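Local coordinates for beta-1,4-galactanase (Humicola insolens, PDB 1HJQ), which hydrolyses the beta-1,4-galactosidic linkages of type I arabinogalactans as a family 53 glycoside hydrolase of clan GH-A, at residues A1-G6 with K172-V177; Q64-A69 with L74-N79; N231-V234 with E240-V243. All coordinates share one frame; numbering follows the deposited sequence.

Contact 1 of 3, residues A1-G6 with K172-V177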
ATOM      1  N   ALA A   1      17.359  10.273  -3.449  1.00 27.48           N
ATOM      2  CA  ALA A   1      16.185   9.733  -4.197  1.00 27.75           C
ATOM      3  C   ALA A   1      15.685   8.406  -3.629  1.00 27.10           C
ATOM      4  O   ALA A   1      16.448   7.637  -3.038  1.00 27.58           O
ATOM      5  CB  ALA A   1      16.533   9.558  -5.658  1.00 28.32           C
ATOM      6  N   LEU A   2      14.402   8.137  -3.850  1.00 25.04           N
ATOM      7  CA  LEU A   2      13.742   6.944  -3.336  1.00 23.05           C
ATOM      8  C   LEU A   2      14.245   5.605  -3.848  1.00 23.42           C
ATOM      9  O   LEU A   2      14.543   5.434  -5.034  1.00 23.99           O
ATOM     10  CB  LEU A   2      12.244   7.040  -3.599  1.00 21.95           C
ATOM     11  CG  LEU A   2      11.569   8.311  -3.080  1.00 21.21           C
ATOM     12  CD1 LEU A   2      10.168   8.417  -3.647  1.00 20.67           C
ATOM     13  CD2 LEU A   2      11.552   8.291  -1.564  1.00 20.94           C
ATOM     14  N   GLN A   3      14.317   4.646  -2.933  1.00 22.40           N
ATOM     15  CA  GLN A   3      14.750   3.304  -3.264  1.00 20.95           C
ATOM     16  C   GLN A   3      13.571   2.585  -3.902  1.00 20.67           C
ATOM     17  O   GLN A   3      13.714   1.889  -4.908  1.00 21.03           O
ATOM     18  CB  GLN A   3      15.162   2.561  -1.999  1.00 19.69           C
ATOM     19  CG  GLN A   3      15.823   1.234  -2.266  1.00 20.03           C
ATOM     20  CD  GLN A   3      16.077   0.451  -1.001  1.00 20.62           C
ATOM     21  OE1 GLN A   3      16.396   1.021   0.045  1.00 22.16           O
ATOM     22  NE2 GLN A   3      15.952  -0.864  -1.090  1.00 19.60           N
ATOM     23  N   TYR A   4      12.401   2.757  -3.297  1.00 20.39           N
ATOM     24  CA  TYR A   4      11.186   2.122  -3.781  1.00 20.21           C
ATOM     25  C   TYR A   4      10.244   3.170  -4.364  1.00 20.46           C
ATOM     26  O   TYR A   4       9.752   4.048  -3.654  1.00 20.26           O
ATOM     27  CB  TYR A   4      10.486   1.396  -2.633  1.00 19.85           C
ATOM     28  CG  TYR A   4      11.355   0.410  -1.886  1.00 20.08           C
ATOM     29  CD1 TYR A   4      11.877  -0.717  -2.519  1.00 20.39           C
ATOM     30  CD2 TYR A   4      11.610   0.574  -0.528  1.00 20.19           C
ATOM     31  CE1 TYR A   4      12.622  -1.660  -1.817  1.00 19.28           C
ATOM     32  CE2 TYR A   4      12.353  -0.363   0.184  1.00 20.31           C
ATOM     33  CZ  TYR A   4      12.854  -1.480  -0.466  1.00 20.27           C
ATOM     34  OH  TYR A   4      13.562  -2.425   0.251  1.00 19.80           O
ATOM     35  N   LYS A   5      10.008   3.093  -5.665  1.00 20.02           N
ATOM     36  CA  LYS A   5       9.105   4.033  -6.299  1.00 20.72           C
ATOM     37  C   LYS A   5       8.223   3.279  -7.272  1.00 19.98           C
ATOM     38  O   LYS A   5       8.693   2.751  -8.280  1.00 21.23           O
ATOM     39  CB  LYS A   5       9.884   5.145  -7.009  1.00 22.17           C
ATOM     40  CG  LYS A   5      10.964   4.677  -7.958  1.00 24.03           C
ATOM     41  CD  LYS A   5      11.718   5.879  -8.511  1.00 25.99           C
ATOM     42  CE  LYS A   5      12.879   5.463  -9.408  1.00 26.57           C
ATOM     43  NZ  LYS A   5      13.547   6.665  -9.990  1.00 28.24           N
ATOM     44  N   GLY A   6       6.937   3.214  -6.955  1.00 18.43           N
ATOM     45  CA  GLY A   6       6.029   2.496  -7.819  1.00 17.30           C
ATOM     46  C   GLY A   6       4.564   2.801  -7.594  1.00 16.64           C
ATOM     47  O   GLY A   6       4.198   3.816  -6.992  1.00 16.38           O
ATOM     48  N   LYS A 172      14.427 -12.946   2.410  1.00 26.08           N
ATOM     49  CA  LYS A 172      13.152 -12.644   3.041  1.00 25.24           C
ATOM     50  C   LYS A 172      12.806 -11.185   2.766  1.00 23.83           C
ATOM     51  O   LYS A 172      13.682 -10.319   2.789  1.00 23.72           O
ATOM     52  CB  LYS A 172      13.236 -12.848   4.553  1.00 26.49           C
ATOM     53  CG  LYS A 172      13.795 -14.184   4.986  1.00 28.83           C
ATOM     54  CD  LYS A 172      12.805 -15.316   4.815  1.00 30.26           C
ATOM     55  CE  LYS A 172      13.413 -16.608   5.345  1.00 30.92           C
ATOM     56  NZ  LYS A 172      12.455 -17.744   5.338  1.00 31.82           N
ATOM     57  N   PRO A 173      11.523 -10.895   2.499  1.00 22.07           N
ATOM     58  CA  PRO A 173      11.074  -9.532   2.225  1.00 21.17           C
ATOM     59  C   PRO A 173      11.038  -8.716   3.507  1.00 20.40           C
ATOM     60  O   PRO A 173      10.980  -9.268   4.599  1.00 20.29           O
ATOM     61  CB  PRO A 173       9.675  -9.746   1.663  1.00 21.15           C
ATOM     62  CG  PRO A 173       9.201 -10.914   2.454  1.00 21.47           C
ATOM     63  CD  PRO A 173      10.398 -11.837   2.380  1.00 22.25           C
ATOM     64  N   LYS A 174      11.086  -7.400   3.363  1.00 19.73           N
ATOM     65  CA  LYS A 174      11.023  -6.519   4.509  1.00 18.94           C
ATOM     66  C   LYS A 174       9.587  -6.576   4.993  1.00 18.57           C
ATOM     67  O   LYS A 174       8.651  -6.452   4.206  1.00 19.22           O
ATOM     68  CB  LYS A 174      11.393  -5.097   4.100  1.00 19.04           C
ATOM     69  CG  LYS A 174      12.791  -5.001   3.532  1.00 19.69           C
ATOM     70  CD  LYS A 174      13.213  -3.573   3.265  1.00 20.41           C
ATOM     71  CE  LYS A 174      14.674  -3.527   2.856  1.00 19.27           C
ATOM     72  NZ  LYS A 174      15.189  -2.134   2.848  1.00 20.59           N
ATOM     73  N   ILE A 175       9.409  -6.788   6.285  1.00 17.92           N
ATOM     74  CA  ILE A 175       8.073  -6.868   6.842  1.00 17.26           C
ATOM     75  C   ILE A 175       7.626  -5.467   7.222  1.00 16.62           C
ATOM     76  O   ILE A 175       8.334  -4.748   7.925  1.00 16.67           O
ATOM     77  CB  ILE A 175       8.057  -7.804   8.055  1.00 16.77           C
ATOM     78  CG1 ILE A 175       8.549  -9.189   7.616  1.00 15.81           C
ATOM     79  CG2 ILE A 175       6.652  -7.879   8.632  1.00 15.74           C
ATOM     80  CD1 ILE A 175       8.828 -10.157   8.755  1.00 17.36           C
ATOM     81  N   MET A 176       6.447  -5.089   6.742  1.00 15.62           N
ATOM     82  CA  MET A 176       5.912  -3.758   6.980  1.00 15.24           C
ATOM     83  C   MET A 176       4.573  -3.719   7.716  1.00 15.07           C
ATOM     84  O   MET A 176       3.724  -4.586   7.534  1.00 15.08           O
ATOM     85  CB  MET A 176       5.754  -3.030   5.635  1.00 14.41           C
ATOM     86  CG  MET A 176       5.028  -1.699   5.725  1.00 14.05           C
ATOM     87  SD  MET A 176       4.417  -1.127   4.137  1.00 15.61           S
ATOM     88  CE  MET A 176       5.965  -0.675   3.313  1.00 14.97           C
ATOM     89  N   VAL A 177       4.411  -2.703   8.559  1.00 15.49           N
ATOM     90  CA  VAL A 177       3.167  -2.478   9.285  1.00 14.78           C
ATOM     91  C   VAL A 177       2.624  -1.211   8.638  1.00 14.81           C
ATOM     92  O   VAL A 177       3.309  -0.190   8.572  1.00 14.46           O
ATOM     93  CB  VAL A 177       3.401  -2.265  10.798  1.00 14.47           C
ATOM     94  CG1 VAL A 177       2.110  -1.768  11.459  1.00 13.21           C
ATOM     95  CG2 VAL A 177       3.831  -3.584  11.438  1.00 13.04           C
TER
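Y4 and K174 meet because both first torsions place CG beside the backbone N and opposite the carbonyl carbon (chi1 -54° and -60°), and because the lysine chain beyond CG is fully extended. The two residues lie on facing walls, with CA atoms 12.0 Å apart, and the gap is closed mainly by the Y4 and K174 side chains. The contact is made at the phenol oxygen: Y4 OH lies 3.0 Å from K174 CE and 3.2 Å from K174 CD, so the end of the aliphatic chain runs past the hydroxyl at an oblique angle. K174 NZ stands at the ring edge, near the ring plane, 4.1 Å from Y4 CZ. It is therefore not placed over the ring face as a cation-pi pair would require. One face of the Y4 ring is instead met by the neighbouring Q3, whose CD sits 3.8 Å above the plane, displaced toward the rim. The charge of K174 is answered outside the two segments, by a salt bridge from NZ to E240 OE1. With an alanine here, Y4 OH would probably lose its packing partner and the E240 carboxylate its positive mate. Y4 also packs on V291 and F294 of the adjacent strand 290-296 and on I129 of strand 129-132, next to 174-179. Only 92 Å² is buried between the segments, as expected for a bridge between side-chain ends. Strands 4-8 and 174-179 are first and fifth of eight, and the contact lies at their N-terminal ends, so it spans the bottom of a TIM-barrel interior.

Contact 2 of 3, residues Q64-A69 with L74-N79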
ATOM      1  N   GLN A  64      -0.275 -14.447 -10.845  1.00 23.61           N
ATOM      2  CA  GLN A  64      -0.227 -14.139 -12.271  1.00 24.17           C
ATOM      3  C   GLN A  64       0.340 -12.729 -12.422  1.00 23.80           C
ATOM      4  O   GLN A  64       1.149 -12.466 -13.315  1.00 24.13           O
ATOM      5  CB  GLN A  64      -1.625 -14.213 -12.888  1.00 25.51           C
ATOM      6  CG  GLN A  64      -1.646 -14.852 -14.273  1.00 28.11           C
ATOM      7  CD  GLN A  64      -3.048 -14.959 -14.850  1.00 30.87           C
ATOM      8  OE1 GLN A  64      -3.962 -15.491 -14.204  1.00 32.28           O
ATOM      9  NE2 GLN A  64      -3.230 -14.456 -16.071  1.00 30.49           N
ATOM     10  N   LEU A  65      -0.075 -11.830 -11.532  1.00 22.79           N
ATOM     11  CA  LEU A  65       0.402 -10.451 -11.555  1.00 22.69           C
ATOM     12  C   LEU A  65       1.887 -10.358 -11.256  1.00 22.37           C
ATOM     13  O   LEU A  65       2.640  -9.705 -11.978  1.00 21.16           O
ATOM     14  CB  LEU A  65      -0.357  -9.602 -10.539  1.00 22.67           C
ATOM     15  CG  LEU A  65      -1.723  -9.098 -10.990  1.00 22.91           C
ATOM     16  CD1 LEU A  65      -2.308  -8.152  -9.948  1.00 22.61           C
ATOM     17  CD2 LEU A  65      -1.551  -8.385 -12.310  1.00 23.21           C
ATOM     18  N   ALA A  66       2.300 -11.008 -10.178  1.00 22.77           N
ATOM     19  CA  ALA A  66       3.700 -11.001  -9.777  1.00 23.60           C
ATOM     20  C   ALA A  66       4.583 -11.451 -10.934  1.00 23.80           C
ATOM     21  O   ALA A  66       5.501 -10.743 -11.344  1.00 24.61           O
ATOM     22  CB  ALA A  66       3.897 -11.914  -8.578  1.00 22.56           C
ATOM     23  N   ARG A  67       4.291 -12.630 -11.464  1.00 23.89           N
ATOM     24  CA  ARG A  67       5.063 -13.173 -12.561  1.00 23.72           C
ATOM     25  C   ARG A  67       5.186 -12.120 -13.659  1.00 22.91           C
ATOM     26  O   ARG A  67       6.274 -11.883 -14.183  1.00 23.38           O
ATOM     27  CB  ARG A  67       4.389 -14.442 -13.075  1.00 25.02           C
ATOM     28  CG  ARG A  67       5.263 -15.313 -13.946  1.00 27.27           C
ATOM     29  CD  ARG A  67       4.574 -16.636 -14.211  1.00 29.99           C
ATOM     30  NE  ARG A  67       4.558 -17.498 -13.030  1.00 31.72           N
ATOM     31  CZ  ARG A  67       3.603 -18.388 -12.773  1.00 33.20           C
ATOM     32  NH1 ARG A  67       2.582 -18.524 -13.610  1.00 34.54           N
ATOM     33  NH2 ARG A  67       3.668 -19.148 -11.687  1.00 33.19           N
ATOM     34  N   ARG A  68       4.080 -11.469 -13.992  1.00 21.89           N
ATOM     35  CA  ARG A  68       4.105 -10.432 -15.021  1.00 20.99           C
ATOM     36  C   ARG A  68       4.966  -9.249 -14.588  1.00 20.95           C
ATOM     37  O   ARG A  68       5.791  -8.762 -15.350  1.00 20.88           O
ATOM     38  CB  ARG A  68       2.683  -9.943 -15.329  1.00 20.47           C
ATOM     39  CG  ARG A  68       1.882 -10.884 -16.223  1.00 19.49           C
ATOM     40  CD  ARG A  68       0.447 -10.404 -16.422  1.00 18.87           C
ATOM     41  NE  ARG A  68       0.389  -9.048 -16.966  1.00 18.67           N
ATOM     42  CZ  ARG A  68      -0.736  -8.432 -17.313  1.00 17.54           C
ATOM     43  NH1 ARG A  68      -1.900  -9.055 -17.174  1.00 15.97           N
ATOM     44  NH2 ARG A  68      -0.695  -7.194 -17.799  1.00 16.76           N
ATOM     45  N   ALA A  69       4.766  -8.788 -13.359  1.00 21.64           N
ATOM     46  CA  ALA A  69       5.524  -7.662 -12.828  1.00 21.89           C
ATOM     47  C   ALA A  69       7.027  -7.931 -12.893  1.00 22.29           C
ATOM     48  O   ALA A  69       7.817  -7.040 -13.213  1.00 21.82           O
ATOM     49  CB  ALA A  69       5.104  -7.393 -11.395  1.00 22.26           C
ATOM     50  N   LEU A  74      10.031  -5.321 -12.524  1.00 17.69           N
ATOM     51  CA  LEU A  74       9.506  -4.568 -11.395  1.00 17.30           C
ATOM     52  C   LEU A  74       9.538  -5.371 -10.094  1.00 18.25           C
ATOM     53  O   LEU A  74       9.270  -6.572 -10.082  1.00 17.56           O
ATOM     54  CB  LEU A  74       8.075  -4.128 -11.695  1.00 16.12           C
ATOM     55  CG  LEU A  74       7.929  -3.408 -13.034  1.00 15.71           C
ATOM     56  CD1 LEU A  74       6.470  -3.148 -13.331  1.00 14.61           C
ATOM     57  CD2 LEU A  74       8.713  -2.111 -12.996  1.00 15.30           C
ATOM     58  N   GLY A  75       9.874  -4.694  -9.000  1.00 19.06           N
ATOM     59  CA  GLY A  75       9.910  -5.351  -7.709  1.00 18.70           C
ATOM     60  C   GLY A  75       8.494  -5.615  -7.229  1.00 19.33           C
ATOM     61  O   GLY A  75       7.521  -5.079  -7.780  1.00 19.75           O
ATOM     62  N   LEU A  76       8.375  -6.420  -6.182  1.00 18.25           N
ATOM     63  CA  LEU A  76       7.076  -6.783  -5.656  1.00 17.73           C
ATOM     64  C   LEU A  76       6.847  -6.398  -4.191  1.00 17.68           C
ATOM     65  O   LEU A  76       7.689  -6.632  -3.327  1.00 18.58           O
ATOM     66  CB  LEU A  76       6.882  -8.292  -5.829  1.00 17.42           C
ATOM     67  CG  LEU A  76       5.572  -8.904  -5.342  1.00 17.95           C
ATOM     68  CD1 LEU A  76       4.406  -8.315  -6.137  1.00 17.45           C
ATOM     69  CD2 LEU A  76       5.630 -10.409  -5.507  1.00 16.74           C
ATOM     70  N   TYR A  77       5.686  -5.811  -3.930  1.00 16.78           N
ATOM     71  CA  TYR A  77       5.277  -5.397  -2.594  1.00 15.97           C
ATOM     72  C   TYR A  77       3.889  -6.028  -2.399  1.00 16.44           C
ATOM     73  O   TYR A  77       2.890  -5.578  -2.986  1.00 16.19           O
ATOM     74  CB  TYR A  77       5.238  -3.858  -2.540  1.00 15.23           C
ATOM     75  CG  TYR A  77       4.528  -3.194  -1.361  1.00 15.68           C
ATOM     76  CD1 TYR A  77       3.905  -3.936  -0.350  1.00 14.78           C
ATOM     77  CD2 TYR A  77       4.429  -1.800  -1.302  1.00 16.21           C
ATOM     78  CE1 TYR A  77       3.200  -3.302   0.677  1.00 15.45           C
ATOM     79  CE2 TYR A  77       3.726  -1.155  -0.283  1.00 15.56           C
ATOM     80  CZ  TYR A  77       3.110  -1.905   0.699  1.00 16.15           C
ATOM     81  OH  TYR A  77       2.386  -1.251   1.677  1.00 14.89           O
ATOM     82  N   ILE A  78       3.848  -7.098  -1.605  1.00 15.13           N
ATOM     83  CA  ILE A  78       2.608  -7.815  -1.321  1.00 15.02           C
ATOM     84  C   ILE A  78       1.898  -7.146  -0.153  1.00 14.29           C
ATOM     85  O   ILE A  78       2.463  -6.987   0.923  1.00 14.16           O
ATOM     86  CB  ILE A  78       2.880  -9.305  -0.979  1.00 15.35           C
ATOM     87  CG1 ILE A  78       3.414 -10.038  -2.217  1.00 15.14           C
ATOM     88  CG2 ILE A  78       1.598  -9.975  -0.476  1.00 15.78           C
ATOM     89  CD1 ILE A  78       2.394 -10.227  -3.334  1.00 13.62           C
ATOM     90  N   ASN A  79       0.648  -6.765  -0.387  1.00 13.97           N
ATOM     91  CA  ASN A  79      -0.171  -6.074   0.597  1.00 13.16           C
ATOM     92  C   ASN A  79      -1.326  -6.944   1.092  1.00 13.43           C
ATOM     93  O   ASN A  79      -2.381  -7.001   0.461  1.00 13.43           O
ATOM     94  CB  ASN A  79      -0.691  -4.788  -0.056  1.00 13.76           C
ATOM     95  CG  ASN A  79      -1.825  -4.133   0.709  1.00 13.33           C
ATOM     96  OD1 ASN A  79      -2.689  -3.518   0.100  1.00 13.82           O
ATOM     97  ND2 ASN A  79      -1.821  -4.244   2.033  1.00 13.03           N
TER
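The beta-alpha-beta unit of strand 43-48, helix 59-71 and strand 75-80 makes its turn from helix back to sheet here, where A69 and L74 are joined by a backbone hydrogen bond. L74 N donates to A69 O over 2.9 Å, with an N-H...O angle of 152°, and this i to i+5 bond closes the turn that follows the helix. The same oxygen is flanked by the L74 side chain. The backbone puts L74 CB near A69 O, and the first torsion (chi1 -52°), which sets CG beside the N, brings L74 CG to 3.6 Å from that oxygen.

One helical turn earlier, A66 meets L76 through methyl groups: A66 CB touches L76 CD2 at 3.8 Å. L76 has CG anti to its own N, and its bond to CB points toward the helix. The small A66 lets the backbones come close, with CA atoms of A66 and L76 6.8 Å apart. F120 of helix 102-123 and I125 pack against both residues, so this apolar layer continues into the next unit. The four touching residues are buried, and together they represent the helix-to-sheet packing with which a beta-alpha-beta crossover lays its helix against the strand that follows.

Contact 3 of 3, residues N231-V234 with E240-V243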
ATOM      1  N   ASN A 231       9.833  11.708  10.693  1.00 18.88           N
ATOM      2  CA  ASN A 231      11.034  11.920  11.491  1.00 19.39           C
ATOM      3  C   ASN A 231      10.855  11.397  12.903  1.00 19.17           C
ATOM      4  O   ASN A 231      11.758  10.755  13.449  1.00 18.65           O
ATOM      5  CB  ASN A 231      11.403  13.399  11.538  1.00 21.16           C
ATOM      6  CG  ASN A 231      12.199  13.838  10.323  1.00 22.77           C
ATOM      7  OD1 ASN A 231      13.299  13.336  10.077  1.00 24.70           O
ATOM      8  ND2 ASN A 231      11.651  14.778   9.557  1.00 22.39           N
ATOM      9  N   ASN A 232       9.688  11.661  13.488  1.00 18.55           N
ATOM     10  CA  ASN A 232       9.403  11.195  14.841  1.00 18.88           C
ATOM     11  C   ASN A 232       9.391   9.669  14.908  1.00 19.14           C
ATOM     12  O   ASN A 232       9.951   9.071  15.830  1.00 18.87           O
ATOM     13  CB  ASN A 232       8.055  11.727  15.330  1.00 18.18           C
ATOM     14  CG  ASN A 232       8.050  13.230  15.529  1.00 17.27           C
ATOM     15  OD1 ASN A 232       9.097  13.874  15.551  1.00 16.39           O
ATOM     16  ND2 ASN A 232       6.859  13.796  15.688  1.00 17.53           N
ATOM     17  N   MET A 233       8.745   9.048  13.926  1.00 19.41           N
ATOM     18  CA  MET A 233       8.645   7.592  13.859  1.00 19.32           C
ATOM     19  C   MET A 233      10.030   6.969  13.730  1.00 19.01           C
ATOM     20  O   MET A 233      10.399   6.080  14.505  1.00 19.12           O
ATOM     21  CB  MET A 233       7.777   7.181  12.663  1.00 19.07           C
ATOM     22  CG  MET A 233       6.321   7.626  12.759  1.00 19.14           C
ATOM     23  SD  MET A 233       5.405   7.414  11.204  1.00 20.32           S
ATOM     24  CE  MET A 233       5.673   5.643  10.884  1.00 18.43           C
ATOM     25  N   VAL A 234      10.791   7.446  12.747  1.00 18.13           N
ATOM     26  CA  VAL A 234      12.140   6.951  12.491  1.00 17.80           C
ATOM     27  C   VAL A 234      13.064   7.077  13.707  1.00 17.52           C
ATOM     28  O   VAL A 234      13.701   6.108  14.114  1.00 17.16           O
ATOM     29  CB  VAL A 234      12.777   7.695  11.298  1.00 16.77           C
ATOM     30  CG1 VAL A 234      14.231   7.295  11.153  1.00 16.24           C
ATOM     31  CG2 VAL A 234      12.011   7.377  10.018  1.00 16.36           C
ATOM     32  N   GLU A 240      12.570   1.605   8.578  1.00 18.15           N
ATOM     33  CA  GLU A 240      12.511   2.308   7.293  1.00 17.71           C
ATOM     34  C   GLU A 240      11.052   2.735   7.112  1.00 17.20           C
ATOM     35  O   GLU A 240      10.125   2.035   7.530  1.00 16.65           O
ATOM     36  CB  GLU A 240      12.935   1.405   6.132  1.00 18.54           C
ATOM     37  CG  GLU A 240      14.401   1.010   6.134  1.00 19.75           C
ATOM     38  CD  GLU A 240      14.830   0.374   4.820  1.00 21.54           C
ATOM     39  OE1 GLU A 240      14.174  -0.593   4.385  1.00 22.20           O
ATOM     40  OE2 GLU A 240      15.821   0.843   4.218  1.00 22.32           O
ATOM     41  N   VAL A 241      10.851   3.884   6.486  1.00 16.58           N
ATOM     42  CA  VAL A 241       9.509   4.411   6.307  1.00 16.43           C
ATOM     43  C   VAL A 241       9.141   4.615   4.841  1.00 16.49           C
ATOM     44  O   VAL A 241      10.016   4.718   3.977  1.00 17.65           O
ATOM     45  CB  VAL A 241       9.388   5.745   7.071  1.00 15.61           C
ATOM     46  CG1 VAL A 241       8.109   6.430   6.734  1.00 18.02           C
ATOM     47  CG2 VAL A 241       9.448   5.485   8.554  1.00 16.25           C
ATOM     48  N   ALA A 242       7.843   4.680   4.557  1.00 15.29           N
ATOM     49  CA  ALA A 242       7.399   4.880   3.186  1.00 14.61           C
ATOM     50  C   ALA A 242       5.924   5.216   3.077  1.00 14.36           C
ATOM     51  O   ALA A 242       5.107   4.778   3.892  1.00 14.40           O
ATOM     52  CB  ALA A 242       7.694   3.630   2.355  1.00 13.84           C
ATOM     53  N   VAL A 243       5.591   6.017   2.072  1.00 13.93           N
ATOM     54  CA  VAL A 243       4.204   6.363   1.808  1.00 13.97           C
ATOM     55  C   VAL A 243       3.778   5.265   0.851  1.00 14.45           C
ATOM     56  O   VAL A 243       4.247   5.200  -0.290  1.00 14.26           O
ATOM     57  CB  VAL A 243       4.072   7.722   1.113  1.00 13.53           C
ATOM     58  CG1 VAL A 243       2.674   7.881   0.560  1.00 13.12           C
ATOM     59  CG2 VAL A 243       4.378   8.831   2.096  1.00 12.97           C
TER
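V234 and V241 face each other through single methyl branches, their side chains crossing at a slant and not lying alongside one another. V241 CG2 and V234 CG2 approach to 3.5 Å, the nearest pair across the two segments, and the other side-chain atoms of these two valines stay farther apart. Both valines have the same rotamer, with CG1 anti to the backbone N (chi1 173° for V234 and 171° for V241), which puts CG2 beside the N in each. The bonds to CB are aimed differently. That of V241 points toward the helix, whereas that of V234 leaves the helix across the line of approach, so V234 depends on its CG2 branch to meet V241, whose CB bond is already aimed at the helix.

M233 comes at the same methyl with its terminal atom: CE lies 4.4 Å from V241 CG2, a looser touch than that of the valine. Its bond to CB is aimed at the strand, and the last torsion (chi3 56°) folds CE back from a fully extended course. V241 CG2 thus takes contacts from two consecutive helix residues, and V241 accounts for 57 of the 114 Å² buried. No hydrogen bond joins the segments, so the evidence is for apolar packing alone. L230, a turn earlier on the helix, also rests on V241, while M209 of strand 208-212 and W185 of helix 185-198 pack on M233. This is helix-on-strand packing within the beta-alpha-beta unit of strand 208-212, helix 223-237 and strand 240-245, part of the helical layer that surrounds a (beta/alpha)8 fold.

All three contacts reach one closed eight-stranded parallel sheet. Contact 2 falls, in sequence, between the two segments of contact 1, and contact 3 follows both. Contact 1 spans the barrel interior between the first and fifth strands, whereas contacts 2 and 3 fasten helices 59-71 and 223-237 to the outside of the third and seventh. Contact centres lie about 13 Å (1 and 2), 12 Å (1 and 3) and 24 Å (2 and 3) apart. Contact 1 meets contact 2 through M176 and Y77, and contact 3 through K174 and E240. These interior touches join strands whose other faces carry the helices of contacts 2 and 3, away from the proton donor E135 and the nucleophile E245.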